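Local coordinates for ketosynthase (Streptomyces sp. MSC090213JE08, PDB 6KXF) that forms, with its chain length factor partner, the ishigamide ketosynthase/chain length factor, which extends carrier-protein-bound acyl chains by decarboxylative condensation with malonyl units, at the interface of chains A and B. Coordinates in Å, arbitrary orientation; residue numbers count along the deposited sequence, not the author numbering. Chains: chain A, Ketosynthase; chain B, Ketosynthase.

The interface of chains A and B. Residues chain A 211, 269-270, 395; chain B 146, 149-150, 153.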
loop_
_atom_site.group_PDB
_atom_site.type_symbol
_atom_site.label_atom_id
_atom_site.label_comp_id
_atom_site.label_asym_id
_atom_site.label_seq_id
_atom_site.Cartn_x
_atom_site.Cartn_y
_atom_site.Cartn_z
ATOM N N PHE A 211 -0.402 -18.616 9.139
ATOM C CA PHE A 211 0.202 -19.118 7.898
ATOM C C PHE A 211 1.386 -20.062 8.167
ATOM O O PHE A 211 2.007 -20.558 7.243
ATOM C CB PHE A 211 0.625 -17.962 6.990
ATOM C CG PHE A 211 -0.402 -17.415 6.022
ATOM C CD1 PHE A 211 -1.645 -18.008 5.827
ATOM C CD2 PHE A 211 -0.088 -16.307 5.249
ATOM C CE1 PHE A 211 -2.559 -17.495 4.914
ATOM C CE2 PHE A 211 -0.996 -15.797 4.333
ATOM C CZ PHE A 211 -2.226 -16.394 4.160
ATOM N N PRO A 269 -1.735 -14.716 -5.139
ATOM C CA PRO A 269 -1.957 -13.656 -4.152
ATOM C C PRO A 269 -0.941 -13.531 -2.991
ATOM O O PRO A 269 -0.825 -12.444 -2.420
ATOM C CB PRO A 269 -3.310 -14.052 -3.520
ATOM C CG PRO A 269 -3.948 -15.005 -4.494
ATOM C CD PRO A 269 -2.776 -15.759 -5.067
ATOM N N THR A 270 -0.263 -14.635 -2.620
ATOM C CA THR A 270 0.619 -14.679 -1.471
ATOM C C THR A 270 1.994 -15.276 -1.809
ATOM O O THR A 270 2.980 -14.924 -1.162
ATOM C CB THR A 270 -0.019 -15.409 -0.279
ATOM O OG1 THR A 270 -0.120 -16.810 -0.564
ATOM C CG2 THR A 270 -1.357 -14.813 0.114
ATOM N N PHE A 395 3.042 -9.643 -0.830
ATOM C CA PHE A 395 1.822 -10.229 -1.328
ATOM C C PHE A 395 1.317 -9.395 -2.508
ATOM O O PHE A 395 1.821 -8.273 -2.757
ATOM C CB PHE A 395 0.776 -10.338 -0.217
ATOM C CG PHE A 395 1.116 -11.294 0.901
ATOM C CD1 PHE A 395 2.184 -12.182 0.807
ATOM C CD2 PHE A 395 0.344 -11.327 2.052
ATOM C CE1 PHE A 395 2.492 -13.039 1.848
ATOM C CE2 PHE A 395 0.625 -12.222 3.073
ATOM C CZ PHE A 395 1.695 -13.082 2.968
ATOM N N ALA B 146 -8.211 -18.088 7.545
ATOM C CA ALA B 146 -6.970 -18.063 6.766
ATOM C C ALA B 146 -7.229 -17.650 5.321
ATOM O O ALA B 146 -6.388 -16.981 4.694
ATOM C CB ALA B 146 -6.283 -19.410 6.838
ATOM N N ILE B 149 -7.282 -13.848 4.695
ATOM C CA ILE B 149 -6.054 -13.093 4.981
ATOM C C ILE B 149 -5.564 -12.354 3.744
ATOM O O ILE B 149 -5.274 -11.171 3.838
ATOM C CB ILE B 149 -4.977 -13.986 5.624
ATOM C CG1 ILE B 149 -5.317 -14.206 7.099
ATOM C CG2 ILE B 149 -3.579 -13.402 5.433
ATOM C CD1 ILE B 149 -4.695 -15.452 7.705
ATOM N N PRO B 150 -5.433 -12.992 2.563
ATOM C CA PRO B 150 -4.935 -12.280 1.387
ATOM C C PRO B 150 -5.769 -11.034 1.039
ATOM O O PRO B 150 -5.211 -10.004 0.593
ATOM C CB PRO B 150 -5.035 -13.278 0.235
ATOM C CG PRO B 150 -5.321 -14.647 0.879
ATOM C CD PRO B 150 -5.710 -14.414 2.317
ATOM N N SER B 153 -4.942 -7.474 2.726
ATOM C CA SER B 153 -3.835 -6.623 2.319
ATOM C C SER B 153 -4.386 -5.375 1.647
ATOM O O SER B 153 -5.265 -5.466 0.792
ATOM C CB SER B 153 -2.886 -7.312 1.363
ATOM O OG SER B 153 -2.319 -8.428 1.990
#
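A:Phe211 and B:Ile149 come from opposite directions across a ketosynthase/chain length factor interface, a heterodimeric version of the pairing seen throughout the thiolase-like condensing enzymes; B:Ile149 lays its branches over one face of the A:Phe211 ring near the outer rim. In FabF-type ketosynthases the phenylalanine of a glycine-rich motif, here probably A:Phe395, is the gatekeeper beside the nucleophilic cysteine, and the partner subunit helps to line the acyl pocket. The loop with A:Pro269 and A:Thr270 probably belongs to the same gate. Chain A also contributes A:Phe211, immediately after helix 202-210; chain B supplies the run 146-153 around helix 149-152.

In the apolar core, the gamma-methyl CG2 of B:Ile149 sits 3.5 Å from CZ of A:Phe211, rather than over the ring centre. With CG1 beside the backbone N (chi1 -77°), CG2 lies anti to that N and points at the ring, while the longer branch brings CD1 to 4.1 Å from CE1 of A:Phe211. Both branches lie on one face, CG2 toward CZ and CE2, CD1 toward CE1. A second, looser packing joins A:Thr270 to B:Pro150, whose side chains run at a slant to one another: methyl CG2 of A:Thr270 reaches the pyrrolidine ring at 4.0 Å from CB of B:Pro150. That methyl is anti to its own carbonyl carbon (OG1 chi1 70°), which leaves the hydroxyl turned away from B:Pro150. A:Pro269 adds a marginal touch, its CB 4.2 Å from CB of B:Pro150.

Oxygen atoms approach both aromatic rings. The backbone carbonyl O of B:Ala146 stands 3.9 Å from CE1 of A:Phe211, somewhat raised from the ring plane. More regular is the hydroxyl OG of B:Ser153, which lies in the plane of the A:Phe395 ring at its edge, 3.9 Å from CD2, where it could interact weakly with the ring's positive rim.

Within chain A, CB of A:Thr270 packs 4.0 Å above one face of the A:Phe395 ring, displaced toward the rim, and may help to hold the ring's tilt.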